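Local coordinates for Lmo1499 protein (Listeria monocytogenes, PDB 4IIW) that probably cleaves nascent peptidoglycan strands endolytically as a membrane-bound lytic transglycosylase of the MltG family, thereby terminating their elongation, at residues P131-A136 with V188-I193; Y181-T186 with I194-K199; S47-I52 with Y71-N76; S66-Y71 with Q95-M100. All blocks are in the same frame, centred on the assembly; numbering follows the deposited sequence.

The four contacts fall into two touching pairs. Contacts 1 and 2 share helix 190-204, one using its capped start and the other its middle, and F183 of contact 2 packs against V188 and I193 of contact 1. Contacts 3 and 4 share helix 65-75 and Y71, with centres 7 Å apart, in the N-terminal part of the chain. No hydrogen bond crosses any of the four. Contacts 1 and 4 are buried: a leucine methyl on peptide atoms V188 O and A190 N in the first, a purely apolar touch in the second. Contacts 2 and 3 are partly buried, one pairing rings with a selenomethionine and a glutamate beside a salt bridge, the other an isoleucine with a valine at a capping box. Other subunits touch contacts 3 and 4 but not 1 and 2.

Contact 1 of 4, residues P131-A136 with V188-I193; sequences PKLKKA and VSAEQI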
loop_
_atom_site.group_PDB
_atom_site.type_symbol
_atom_site.label_atom_id
_atom_site.label_comp_id
_atom_site.label_asym_id
_atom_site.label_seq_id
_atom_site.Cartn_x
_atom_site.Cartn_y
_atom_site.Cartn_z
ATOM N N PRO B 131 29.557 -21.767 -12.220
ATOM C CA PRO B 131 28.694 -20.773 -12.896
ATOM C C PRO B 131 29.375 -19.867 -13.922
ATOM O O PRO B 131 28.717 -19.413 -14.846
ATOM C CB PRO B 131 28.133 -19.943 -11.740
ATOM C CG PRO B 131 29.155 -20.052 -10.674
ATOM C CD PRO B 131 29.762 -21.440 -10.801
ATOM N N LYS B 132 30.667 -19.599 -13.777
ATOM C CA LYS B 132 31.361 -18.771 -14.768
ATOM C C LYS B 132 31.342 -19.436 -16.156
ATOM O O LYS B 132 31.521 -18.765 -17.170
ATOM C CB LYS B 132 32.792 -18.411 -14.307
ATOM C CG LYS B 132 32.817 -17.342 -13.163
ATOM C CD LYS B 132 34.218 -17.062 -12.600
ATOM C CE LYS B 132 35.121 -16.253 -13.538
ATOM N NZ LYS B 132 34.781 -14.796 -13.601
ATOM N N LEU B 133 31.103 -20.749 -16.194
ATOM C CA LEU B 133 31.008 -21.484 -17.459
ATOM C C LEU B 133 29.589 -21.438 -18.050
ATOM O O LEU B 133 28.592 -21.461 -17.327
ATOM C CB LEU B 133 31.444 -22.940 -17.281
ATOM C CG LEU B 133 32.925 -23.247 -17.004
ATOM C CD1 LEU B 133 33.071 -24.753 -16.771
ATOM C CD2 LEU B 133 33.840 -22.800 -18.139
ATOM N N LYS B 134 29.527 -21.372 -19.377
ATOM C CA LYS B 134 28.275 -21.322 -20.130
ATOM C C LYS B 134 27.959 -22.680 -20.761
ATOM O O LYS B 134 28.859 -23.374 -21.248
ATOM C CB LYS B 134 28.348 -20.237 -21.204
ATOM C CG LYS B 134 27.959 -18.857 -20.710
ATOM C CD LYS B 134 28.905 -18.248 -19.677
ATOM C CE LYS B 134 28.221 -17.074 -18.948
ATOM N NZ LYS B 134 27.492 -16.156 -19.878
ATOM N N LYS B 135 26.679 -23.048 -20.770
ATOM C CA LYS B 135 26.268 -24.351 -21.298
ATOM C C LYS B 135 26.700 -24.600 -22.744
ATOM O O LYS B 135 27.210 -25.670 -23.059
ATOM C CB LYS B 135 24.757 -24.566 -21.166
ATOM C CG LYS B 135 24.336 -26.011 -21.487
ATOM C CD LYS B 135 22.872 -26.301 -21.192
ATOM C CE LYS B 135 22.573 -27.760 -21.486
ATOM N NZ LYS B 135 21.214 -28.202 -21.083
ATOM N N ALA B 136 26.501 -23.620 -23.615
ATOM C CA ALA B 136 26.857 -23.766 -25.029
ATOM C C ALA B 136 28.339 -24.129 -25.244
ATOM O O ALA B 136 28.653 -24.923 -26.121
ATOM C CB ALA B 136 26.493 -22.486 -25.808
ATOM N N VAL B 188 38.149 -23.323 -12.966
ATOM C CA VAL B 188 38.299 -24.595 -13.594
ATOM C C VAL B 188 37.617 -24.620 -14.963
ATOM O O VAL B 188 36.458 -24.235 -15.094
ATOM C CB VAL B 188 37.816 -25.682 -12.627
ATOM C CG1 VAL B 188 37.508 -26.917 -13.324
ATOM C CG2 VAL B 188 38.867 -25.892 -11.566
ATOM N N SER B 189 38.359 -25.064 -15.980
ATOM C CA SER B 189 37.852 -25.122 -17.348
ATOM C C SER B 189 37.044 -26.356 -17.566
ATOM O O SER B 189 37.219 -27.353 -16.883
ATOM C CB SER B 189 38.979 -25.137 -18.374
ATOM O OG SER B 189 39.635 -26.404 -18.401
ATOM N N ALA B 190 36.172 -26.286 -18.557
ATOM C CA ALA B 190 35.343 -27.403 -18.926
ATOM C C ALA B 190 36.223 -28.613 -19.305
ATOM O O ALA B 190 35.885 -29.764 -18.980
ATOM C CB ALA B 190 34.409 -27.014 -20.086
ATOM N N GLU B 191 37.353 -28.343 -19.969
ATOM C CA GLU B 191 38.273 -29.407 -20.372
ATOM C C GLU B 191 38.827 -30.154 -19.164
ATOM O O GLU B 191 38.890 -31.395 -19.182
ATOM C CB GLU B 191 39.417 -28.885 -21.236
ATOM C CG GLU B 191 39.019 -28.371 -22.628
ATOM C CD GLU B 191 38.360 -26.984 -22.613
ATOM O OE1 GLU B 191 38.418 -26.293 -21.569
ATOM O OE2 GLU B 191 37.811 -26.572 -23.665
ATOM N N GLN B 192 39.231 -29.429 -18.120
ATOM C CA GLN B 192 39.767 -30.083 -16.919
ATOM C C GLN B 192 38.734 -30.992 -16.305
ATOM O O GLN B 192 39.034 -32.119 -15.935
ATOM C CB GLN B 192 40.225 -29.068 -15.854
ATOM C CG GLN B 192 40.682 -29.754 -14.559
ATOM C CD GLN B 192 41.294 -28.837 -13.476
ATOM O OE1 GLN B 192 41.565 -29.324 -12.373
ATOM N NE2 GLN B 192 41.497 -27.530 -13.769
ATOM N N ILE B 193 37.509 -30.485 -16.196
ATOM C CA ILE B 193 36.422 -31.222 -15.582
ATOM C C ILE B 193 36.074 -32.481 -16.362
ATOM O O ILE B 193 36.006 -33.593 -15.800
ATOM C CB ILE B 193 35.182 -30.349 -15.486
ATOM C CG1 ILE B 193 35.463 -29.158 -14.557
ATOM C CG2 ILE B 193 33.989 -31.165 -14.985
ATOM C CD1 ILE B 193 34.334 -28.129 -14.475
#
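L133 meets peptide groups rather than rings: its CD1 lies 3.8 Å from V188 O and 3.9 Å from A190 N, so a single methyl touches the two successive peptide units on either side of S189. The rest of the contact is aliphatic. The same CD1 comes within 4.2 Å of A190 CB and 4.3 Å of I193 CD1, while CG stays slightly farther back from the V188 carbonyl. With CG anti to the carbonyl carbon (chi1 -69°) and an extended chi2, the leucine reaches straight across. A leucine of the loop before helix 135-143 thus packs on the first turn of an N-capped helix. Helix 190-204 begins after S189, whose OG accepts from Q192 N at 3.1 Å with a nearly straight N-H (163°), while L133 stands two residues ahead of helix 135-143. The contact therefore joins the loop leading into one helix to the start of the other. I126 of helix 119-129 touches both L133 and I193. The V188 carbonyl, touched by the methyl, finds its polar partner in Q130 NE2. Farther along, E191 OE2 is hydrogen-bonded to T141 OG1, a polar tie between helix 190-204 and helix 135-143.

Contact 2 of 4, residues Y181-T186 with I194-K199; sequences YTFKGT and ITEMVK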
loop_
_atom_site.group_PDB
_atom_site.type_symbol
_atom_site.label_atom_id
_atom_site.label_comp_id
_atom_site.label_asym_id
_atom_site.label_seq_id
_atom_site.Cartn_x
_atom_site.Cartn_y
_atom_site.Cartn_z
ATOM N N TYR B 181 32.762 -35.400 -7.963
ATOM C CA TYR B 181 34.074 -34.824 -8.266
ATOM C C TYR B 181 34.203 -33.494 -7.556
ATOM O O TYR B 181 33.189 -32.857 -7.292
ATOM C CB TYR B 181 34.185 -34.569 -9.768
ATOM C CG TYR B 181 33.933 -35.783 -10.618
ATOM C CD1 TYR B 181 32.633 -36.141 -10.995
ATOM C CD2 TYR B 181 34.994 -36.573 -11.063
ATOM C CE1 TYR B 181 32.405 -37.262 -11.774
ATOM C CE2 TYR B 181 34.772 -37.695 -11.846
ATOM C CZ TYR B 181 33.486 -38.038 -12.195
ATOM O OH TYR B 181 33.285 -39.149 -12.983
ATOM N N THR B 182 35.437 -33.090 -7.246
ATOM C CA THR B 182 35.713 -31.779 -6.627
ATOM C C THR B 182 37.005 -31.242 -7.248
ATOM O O THR B 182 37.853 -32.017 -7.681
ATOM C CB THR B 182 35.874 -31.853 -5.106
ATOM O OG1 THR B 182 37.073 -32.544 -4.801
ATOM C CG2 THR B 182 34.710 -32.592 -4.464
ATOM N N PHE B 183 37.153 -29.921 -7.282
ATOM C CA PHE B 183 38.305 -29.302 -7.927
ATOM C C PHE B 183 38.944 -28.251 -7.051
ATOM O O PHE B 183 38.253 -27.388 -6.519
ATOM C CB PHE B 183 37.866 -28.705 -9.272
ATOM C CG PHE B 183 37.287 -29.729 -10.189
ATOM C CD1 PHE B 183 38.090 -30.416 -11.070
ATOM C CD2 PHE B 183 35.955 -30.067 -10.111
ATOM C CE1 PHE B 183 37.577 -31.406 -11.880
ATOM C CE2 PHE B 183 35.424 -31.053 -10.927
ATOM C CZ PHE B 183 36.243 -31.726 -11.816
ATOM N N LYS B 184 40.266 -28.343 -6.891
ATOM C CA LYS B 184 41.008 -27.374 -6.084
ATOM C C LYS B 184 41.122 -26.029 -6.797
ATOM O O LYS B 184 41.137 -24.979 -6.138
ATOM C CB LYS B 184 42.421 -27.885 -5.762
ATOM C CG LYS B 184 42.480 -29.158 -4.915
ATOM C CD LYS B 184 43.930 -29.598 -4.666
ATOM C CE LYS B 184 44.000 -30.941 -3.938
ATOM N NZ LYS B 184 45.400 -31.331 -3.591
ATOM N N GLY B 185 41.209 -26.065 -8.132
ATOM C CA GLY B 185 41.345 -24.859 -8.964
ATOM C C GLY B 185 40.337 -23.728 -8.737
ATOM O O GLY B 185 39.306 -23.900 -8.066
ATOM N N THR B 186 40.633 -22.573 -9.339
ATOM C CA THR B 186 39.816 -21.368 -9.195
ATOM C C THR B 186 38.775 -21.167 -10.345
ATOM O O THR B 186 37.558 -21.087 -10.070
ATOM C CB THR B 186 40.745 -20.119 -8.957
ATOM O OG1 THR B 186 41.666 -19.971 -10.042
ATOM C CG2 THR B 186 41.568 -20.302 -7.664
ATOM N N ILE B 194 35.851 -32.315 -17.658
ATOM C CA ILE B 194 35.512 -33.444 -18.506
ATOM C C ILE B 194 36.637 -34.483 -18.425
ATOM O O ILE B 194 36.381 -35.674 -18.309
ATOM C CB ILE B 194 35.249 -32.983 -19.953
ATOM C CG1 ILE B 194 34.038 -32.046 -19.970
ATOM C CG2 ILE B 194 34.985 -34.169 -20.869
ATOM C CD1 ILE B 194 33.958 -31.174 -21.209
ATOM N N THR B 195 37.886 -34.030 -18.439
ATOM C CA THR B 195 39.000 -34.964 -18.374
ATOM C C THR B 195 38.908 -35.817 -17.121
ATOM O O THR B 195 39.144 -37.013 -17.191
ATOM C CB THR B 195 40.373 -34.263 -18.452
ATOM O OG1 THR B 195 40.486 -33.594 -19.709
ATOM C CG2 THR B 195 41.554 -35.276 -18.303
ATOM N N GLU B 196 38.559 -35.235 -15.983
ATOM C CA GLU B 196 38.477 -36.039 -14.760
ATOM C C GLU B 196 37.404 -37.122 -14.845
ATOM O O GLU B 196 37.561 -38.202 -14.287
ATOM C CB GLU B 196 38.251 -35.176 -13.521
ATOM C CG GLU B 196 39.447 -34.334 -13.172
ATOM C CD GLU B 196 40.652 -35.177 -12.788
ATOM O OE1 GLU B 196 40.572 -35.931 -11.788
ATOM O OE2 GLU B 196 41.687 -35.061 -13.474
HETATM N N MSE B 197 36.328 -36.841 -15.556
HETATM C CA MSE B 197 35.257 -37.808 -15.703
HETATM C C MSE B 197 35.689 -38.917 -16.650
HETATM O O MSE B 197 35.349 -40.096 -16.429
HETATM C CB MSE B 197 33.996 -37.132 -16.203
HETATM C CG MSE B 197 33.502 -36.028 -15.273
HETATM SE SE MSE B 197 31.894 -35.140 -15.958
HETATM C CE MSE B 197 31.680 -33.836 -14.546
ATOM N N VAL B 198 36.438 -38.566 -17.694
ATOM C CA VAL B 198 36.922 -39.584 -18.620
ATOM C C VAL B 198 37.954 -40.483 -17.902
ATOM O O VAL B 198 37.977 -41.696 -18.090
ATOM C CB VAL B 198 37.497 -38.978 -19.921
ATOM C CG1 VAL B 198 38.158 -40.048 -20.751
ATOM C CG2 VAL B 198 36.389 -38.300 -20.723
ATOM N N LYS B 199 38.773 -39.876 -17.052
ATOM C CA LYS B 199 39.748 -40.616 -16.269
ATOM C C LYS B 199 39.056 -41.566 -15.302
ATOM O O LYS B 199 39.510 -42.687 -15.105
ATOM C CB LYS B 199 40.677 -39.649 -15.521
ATOM C CG LYS B 199 41.425 -40.268 -14.360
ATOM C CD LYS B 199 42.653 -39.495 -13.986
ATOM C CE LYS B 199 42.399 -38.043 -13.735
ATOM N NZ LYS B 199 43.677 -37.336 -13.425
#
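M197 and Y181 form a Met-aromatic contact where the two-stranded antiparallel sheet 111-112/180-181 meets helix 190-204. Its ring component is a CH-pi interaction: M197 CG, of a selenomethionine, sits over one face of the tyrosine, 4.0 Å from the ring centroid and 22° off the normal, displaced toward the rim near CZ. The chain then runs extended away from CG (chi2 179°), which carries SE to 5.2 Å from the centroid in an oblique position. Van der Waals packing completes the tyrosine's grip on the helix, with Y181 CE2 3.7 Å from E196 O and OH close to M197 CA. The hydroxyl itself is hydrogen-bonded to Y177 O, which fixes the far end of the ring. F183 adds a van der Waals touch, its CE1 3.7 Å from E196 CG, which approaches the ring obliquely; ring and carboxylate planes stand almost perpendicular, and the two side chains run past one another in opposing senses. L111 touches both F183 and M197. The charged pair lies within the helix: the glutamate, bent at chi2, turns its carboxylate toward K199, and a salt bridge joins E196 OE2 to K199 NZ at 3.0 Å.

Contact 3 of 4, residues S47-I52 with Y71-N76; sequences SSISDI and YVKYNN. With SO4 (sulfate ion), chain N.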
loop_
_atom_site.group_PDB
_atom_site.type_symbol
_atom_site.label_atom_id
_atom_site.label_comp_id
_atom_site.label_asym_id
_atom_site.label_seq_id
_atom_site.Cartn_x
_atom_site.Cartn_y
_atom_site.Cartn_z
ATOM N N SER B 47 7.762 -19.223 -14.063
ATOM C CA SER B 47 6.902 -18.950 -12.938
ATOM C C SER B 47 6.497 -17.492 -12.965
ATOM O O SER B 47 7.334 -16.634 -13.180
ATOM C CB SER B 47 7.613 -19.274 -11.633
ATOM O OG SER B 47 7.829 -20.663 -11.537
ATOM N N SER B 48 5.210 -17.218 -12.784
ATOM C CA SER B 48 4.709 -15.844 -12.717
ATOM C C SER B 48 5.021 -15.268 -11.344
ATOM O O SER B 48 5.492 -15.972 -10.439
ATOM C CB SER B 48 3.191 -15.816 -12.906
ATOM O OG SER B 48 2.559 -16.468 -11.810
ATOM N N ILE B 49 4.735 -13.996 -11.166
ATOM C CA ILE B 49 4.961 -13.362 -9.874
ATOM C C ILE B 49 4.061 -14.027 -8.815
ATOM O O ILE B 49 4.494 -14.317 -7.708
ATOM C CB ILE B 49 4.719 -11.848 -9.955
ATOM C CG1 ILE B 49 5.713 -11.230 -10.943
ATOM C CG2 ILE B 49 4.872 -11.217 -8.584
ATOM C CD1 ILE B 49 5.438 -9.760 -11.243
ATOM N N SER B 50 2.826 -14.317 -9.160
ATOM C CA SER B 50 1.963 -14.987 -8.196
ATOM C C SER B 50 2.555 -16.347 -7.874
ATOM O O SER B 50 2.617 -16.743 -6.715
ATOM C CB SER B 50 0.535 -15.098 -8.723
ATOM O OG SER B 50 -0.080 -13.812 -8.747
ATOM N N ASP B 51 3.016 -17.056 -8.898
ATOM C CA ASP B 51 3.640 -18.341 -8.664
ATOM C C ASP B 51 4.730 -18.248 -7.606
ATOM O O ASP B 51 4.724 -19.015 -6.652
ATOM C CB ASP B 51 4.229 -18.905 -9.952
ATOM C CG ASP B 51 3.176 -19.387 -10.898
ATOM O OD1 ASP B 51 2.116 -19.800 -10.395
ATOM O OD2 ASP B 51 3.408 -19.372 -12.132
ATOM N N ILE B 52 5.631 -17.280 -7.772
ATOM C CA ILE B 52 6.758 -17.090 -6.853
ATOM C C ILE B 52 6.328 -16.724 -5.439
ATOM O O ILE B 52 6.819 -17.292 -4.454
ATOM C CB ILE B 52 7.706 -15.997 -7.377
ATOM C CG1 ILE B 52 8.381 -16.453 -8.679
ATOM C CG2 ILE B 52 8.777 -15.661 -6.356
ATOM C CD1 ILE B 52 9.085 -15.349 -9.428
ATOM N N TYR B 71 4.822 -5.868 -3.475
ATOM C CA TYR B 71 6.161 -5.294 -3.341
ATOM C C TYR B 71 6.881 -5.317 -4.681
ATOM O O TYR B 71 7.471 -4.302 -5.128
ATOM C CB TYR B 71 6.976 -6.066 -2.307
ATOM C CG TYR B 71 8.353 -5.518 -2.111
ATOM C CD1 TYR B 71 9.358 -5.777 -3.024
ATOM C CD2 TYR B 71 8.664 -4.760 -0.993
ATOM C CE1 TYR B 71 10.627 -5.276 -2.847
ATOM C CE2 TYR B 71 9.929 -4.255 -0.800
ATOM C CZ TYR B 71 10.913 -4.510 -1.728
ATOM O OH TYR B 71 12.192 -3.998 -1.550
ATOM N N VAL B 72 6.825 -6.489 -5.311
ATOM C CA VAL B 72 7.511 -6.729 -6.589
ATOM C C VAL B 72 7.023 -5.776 -7.671
ATOM O O VAL B 72 7.807 -5.205 -8.414
ATOM C CB VAL B 72 7.282 -8.178 -7.056
ATOM C CG1 VAL B 72 7.817 -8.389 -8.443
ATOM C CG2 VAL B 72 7.896 -9.163 -6.077
ATOM N N LYS B 73 5.719 -5.587 -7.736
ATOM C CA LYS B 73 5.125 -4.732 -8.753
ATOM C C LYS B 73 5.388 -3.249 -8.466
ATOM O O LYS B 73 5.732 -2.499 -9.391
ATOM C CB LYS B 73 3.624 -5.040 -8.884
ATOM C CG LYS B 73 3.332 -6.460 -9.398
ATOM C CD LYS B 73 1.858 -6.830 -9.303
ATOM C CE LYS B 73 1.593 -8.284 -9.765
ATOM N NZ LYS B 73 0.124 -8.609 -9.901
ATOM N N TYR B 74 5.265 -2.849 -7.191
ATOM C CA TYR B 74 5.478 -1.461 -6.754
ATOM C C TYR B 74 6.873 -0.945 -7.058
ATOM O O TYR B 74 7.053 0.201 -7.486
ATOM C CB TYR B 74 5.244 -1.377 -5.249
ATOM C CG TYR B 74 5.301 0.005 -4.628
ATOM C CD1 TYR B 74 4.207 0.838 -4.679
ATOM C CD2 TYR B 74 6.431 0.439 -3.929
ATOM C CE1 TYR B 74 4.221 2.095 -4.088
ATOM C CE2 TYR B 74 6.465 1.711 -3.329
ATOM C CZ TYR B 74 5.337 2.527 -3.417
ATOM O OH TYR B 74 5.317 3.782 -2.873
ATOM N N ASN B 75 7.858 -1.796 -6.795
ATOM C CA ASN B 75 9.257 -1.482 -7.035
ATOM C C ASN B 75 9.686 -1.837 -8.457
ATOM O O ASN B 75 10.769 -1.427 -8.912
ATOM C CB ASN B 75 10.110 -2.223 -6.024
ATOM C CG ASN B 75 9.892 -1.717 -4.619
ATOM O OD1 ASN B 75 10.276 -0.598 -4.311
ATOM N ND2 ASN B 75 9.281 -2.539 -3.752
ATOM N N ASN B 76 8.817 -2.576 -9.154
ATOM C CA ASN B 76 9.040 -3.014 -10.537
ATOM C C ASN B 76 10.202 -3.993 -10.694
ATOM O O ASN B 76 10.874 -4.000 -11.704
ATOM C CB ASN B 76 9.220 -1.837 -11.494
ATOM C CG ASN B 76 8.862 -2.203 -12.925
ATOM O OD1 ASN B 76 7.950 -3.003 -13.147
ATOM N ND2 ASN B 76 9.546 -1.592 -13.904
HETATM S S SO4 N . 3.444 -12.262 -14.373
HETATM O O1 SO4 N . 4.216 -11.126 -14.869
HETATM O O2 SO4 N . 2.200 -11.778 -13.762
HETATM O O3 SO4 N . 3.147 -13.189 -15.468
HETATM O O4 SO4 N . 4.251 -12.917 -13.354
#
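I49, in the first turn of helix 49-58, packs on V72 of helix 65-75; along the chain the two helices follow one another between strands 39-43 and 83-87, a beta-alpha-alpha-beta order consistent with a LysM-like fold. I49 CD1 is 3.9 Å from V72 CG1, and I49 CG2 approaches the same methyl at 4.1 Å, so both branches of the isoleucine touch one methyl of the valine, the two side chains sliding past each other in opposite directions. CG1 stands anti to the carbonyl carbon (chi1 -62°), and an extended chi2 sends CD1 on to touch K73 at CG, 4.3 Å away. The helix carrying I49 starts with a capping box: D51 N donates to S48 OG at 3.0 Å, and S48 N returns the bond to D51 OD2 at 2.9 Å, on the anti side of the carboxylate and tilted 27° from its plane. A sulfate, probably from the crystallisation liquor, sits at this helix start, its O4 at I49 N in what would be a hydrogen bond, but at a separation too short to be reliable. The helix dipole would probably favour the anion there. The partner helix ends in a Schellman motif with N76 as C-prime. One turn earlier, Y71 O accepts from N75 N and N75 ND2 on opposite faces of its plane, the side-chain bond measuring 2.9 Å.

Contact 4 of 4, residues S66-Y71 with Q95-M100; sequences SIFSFY and QIVKKM
F68 points across from helix 65-75 to V97 and I96 on helix 93-102, and its atoms close on them step by step. CB is still 7.0 Å from V97 CG2. Because CG is anti to the backbone N (chi1 -173°), the ring is carried away from its own helix and outward to the neighbour. CD2 has come to 5.0 Å of V97 CG2; CE2 is 3.9 Å from that methyl and 4.3 Å from I96 CG2. At the tip, CZ makes the shortest approach, 3.7 Å from V97 CG2. Both methyls approach the ring obliquely. V97 CG2 also meets a second aromatic ring from the next turn of the helix, with Y71 CE1 at 4.2 Å, so that a single methyl is shared by two rings on consecutive turns. Around F68, helix 49-58 contributes S53 and L56, and I62 and T93 add to its surroundings. The ring of Y71 also meets that of Y74 of the fourth subunit, whose N76 packs on I96. With short-segment axes 12.0 Å apart at closest approach and a signed crossing angle of -61°, the gap between the helices is spanned by the aromatic rings of F68 and Y71. Helix 93-102, which follows strand 83-87, thereby packs on helix 65-75 of what appears to be a LysM-like beta-alpha-alpha-beta domain.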
loop_
_atom_site.group_PDB
_atom_site.type_symbol
_atom_site.label_atom_id
_atom_site.label_comp_id
_atom_site.label_asym_id
_atom_site.label_seq_id
_atom_site.Cartn_x
_atom_site.Cartn_y
_atom_site.Cartn_z
ATOM N N SER B 66 0.178 -12.191 -1.379
ATOM C CA SER B 66 -0.327 -10.921 -1.959
ATOM C C SER B 66 0.583 -9.722 -1.723
ATOM O O SER B 66 0.888 -8.935 -2.647
ATOM C CB SER B 66 -1.662 -10.540 -1.340
ATOM O OG SER B 66 -2.608 -11.547 -1.576
ATOM N N ILE B 67 0.960 -9.555 -0.465
ATOM C CA ILE B 67 1.781 -8.440 -0.057
ATOM C C ILE B 67 3.154 -8.511 -0.761
ATOM O O ILE B 67 3.717 -7.490 -1.178
ATOM C CB ILE B 67 1.849 -8.386 1.454
ATOM C CG1 ILE B 67 0.468 -7.943 1.975
ATOM C CG2 ILE B 67 2.945 -7.448 1.895
ATOM C CD1 ILE B 67 0.189 -8.167 3.486
ATOM N N PHE B 68 3.662 -9.713 -0.955
ATOM C CA PHE B 68 4.908 -9.865 -1.677
ATOM C C PHE B 68 4.724 -9.508 -3.168
ATOM O O PHE B 68 5.584 -8.887 -3.762
ATOM C CB PHE B 68 5.425 -11.281 -1.514
ATOM C CG PHE B 68 6.779 -11.496 -2.090
ATOM C CD1 PHE B 68 6.931 -11.947 -3.390
ATOM C CD2 PHE B 68 7.904 -11.264 -1.331
ATOM C CE1 PHE B 68 8.192 -12.134 -3.935
ATOM C CE2 PHE B 68 9.165 -11.458 -1.870
ATOM C CZ PHE B 68 9.303 -11.902 -3.178
ATOM N N SER B 69 3.616 -9.915 -3.774
ATOM C CA SER B 69 3.362 -9.578 -5.164
ATOM C C SER B 69 3.290 -8.073 -5.331
ATOM O O SER B 69 3.771 -7.524 -6.333
ATOM C CB SER B 69 2.060 -10.190 -5.663
ATOM O OG SER B 69 2.199 -11.589 -5.764
ATOM N N PHE B 70 2.688 -7.409 -4.350
ATOM C CA PHE B 70 2.566 -5.967 -4.395
ATOM C C PHE B 70 3.945 -5.325 -4.308
ATOM O O PHE B 70 4.217 -4.359 -4.988
ATOM C CB PHE B 70 1.670 -5.463 -3.250
ATOM C CG PHE B 70 1.508 -3.971 -3.231
ATOM C CD1 PHE B 70 0.565 -3.350 -4.032
ATOM C CD2 PHE B 70 2.306 -3.183 -2.420
ATOM C CE1 PHE B 70 0.435 -1.986 -4.023
ATOM C CE2 PHE B 70 2.169 -1.814 -2.408
ATOM C CZ PHE B 70 1.239 -1.219 -3.204
ATOM N N TYR B 71 4.822 -5.868 -3.475
ATOM C CA TYR B 71 6.161 -5.294 -3.341
ATOM C C TYR B 71 6.881 -5.317 -4.681
ATOM O O TYR B 71 7.471 -4.302 -5.128
ATOM C CB TYR B 71 6.976 -6.066 -2.307
ATOM C CG TYR B 71 8.353 -5.518 -2.111
ATOM C CD1 TYR B 71 9.358 -5.777 -3.024
ATOM C CD2 TYR B 71 8.664 -4.760 -0.993
ATOM C CE1 TYR B 71 10.627 -5.276 -2.847
ATOM C CE2 TYR B 71 9.929 -4.255 -0.800
ATOM C CZ TYR B 71 10.913 -4.510 -1.728
ATOM O OH TYR B 71 12.192 -3.998 -1.550
ATOM N N GLN B 95 16.101 -8.191 0.343
ATOM C CA GLN B 95 17.152 -9.171 0.120
ATOM C C GLN B 95 16.623 -10.331 -0.685
ATOM O O GLN B 95 17.307 -10.813 -1.584
ATOM C CB GLN B 95 17.716 -9.714 1.423
ATOM C CG GLN B 95 18.360 -8.667 2.302
ATOM C CD GLN B 95 18.875 -9.262 3.595
ATOM O OE1 GLN B 95 18.487 -8.826 4.688
ATOM N NE2 GLN B 95 19.717 -10.308 3.484
ATOM N N ILE B 96 15.405 -10.780 -0.382
ATOM C CA ILE B 96 14.866 -11.926 -1.087
ATOM C C ILE B 96 14.849 -11.607 -2.553
ATOM O O ILE B 96 15.471 -12.287 -3.360
ATOM C CB ILE B 96 13.453 -12.300 -0.647
ATOM C CG1 ILE B 96 13.429 -12.683 0.836
ATOM C CG2 ILE B 96 12.967 -13.464 -1.462
ATOM C CD1 ILE B 96 12.024 -12.852 1.423
ATOM N N VAL B 97 14.168 -10.517 -2.874
ATOM C CA VAL B 97 13.999 -10.061 -4.243
ATOM C C VAL B 97 15.333 -9.814 -4.928
ATOM O O VAL B 97 15.517 -10.164 -6.078
ATOM C CB VAL B 97 13.109 -8.808 -4.234
ATOM C CG1 VAL B 97 13.030 -8.147 -5.601
ATOM C CG2 VAL B 97 11.730 -9.202 -3.717
ATOM N N LYS B 98 16.281 -9.272 -4.190
ATOM C CA LYS B 98 17.597 -8.955 -4.742
ATOM C C LYS B 98 18.361 -10.236 -5.162
ATOM O O LYS B 98 19.024 -10.242 -6.190
ATOM C CB LYS B 98 18.378 -8.109 -3.732
ATOM C CG LYS B 98 18.994 -6.840 -4.343
ATOM C CD LYS B 98 19.162 -5.725 -3.269
ATOM C CE LYS B 98 19.361 -4.328 -3.888
ATOM N NZ LYS B 98 19.413 -3.244 -2.854
ATOM N N LYS B 99 18.250 -11.309 -4.376
ATOM C CA LYS B 99 18.860 -12.603 -4.730
ATOM C C LYS B 99 18.263 -13.162 -6.022
ATOM O O LYS B 99 18.983 -13.648 -6.889
ATOM C CB LYS B 99 18.678 -13.654 -3.625
ATOM C CG LYS B 99 19.744 -13.695 -2.523
ATOM C CD LYS B 99 19.417 -14.810 -1.503
ATOM C CE LYS B 99 20.595 -15.179 -0.590
ATOM N NZ LYS B 99 21.653 -15.956 -1.296
HETATM N N MSE B 100 16.948 -13.103 -6.147
HETATM C CA MSE B 100 16.288 -13.603 -7.352
HETATM C C MSE B 100 16.596 -12.742 -8.593
HETATM O O MSE B 100 16.766 -13.269 -9.679
HETATM C CB MSE B 100 14.782 -13.738 -7.121
HETATM C CG MSE B 100 14.432 -14.764 -6.053
HETATM SE SE MSE B 100 12.541 -15.001 -5.711
HETATM C CE MSE B 100 12.679 -16.391 -4.402
#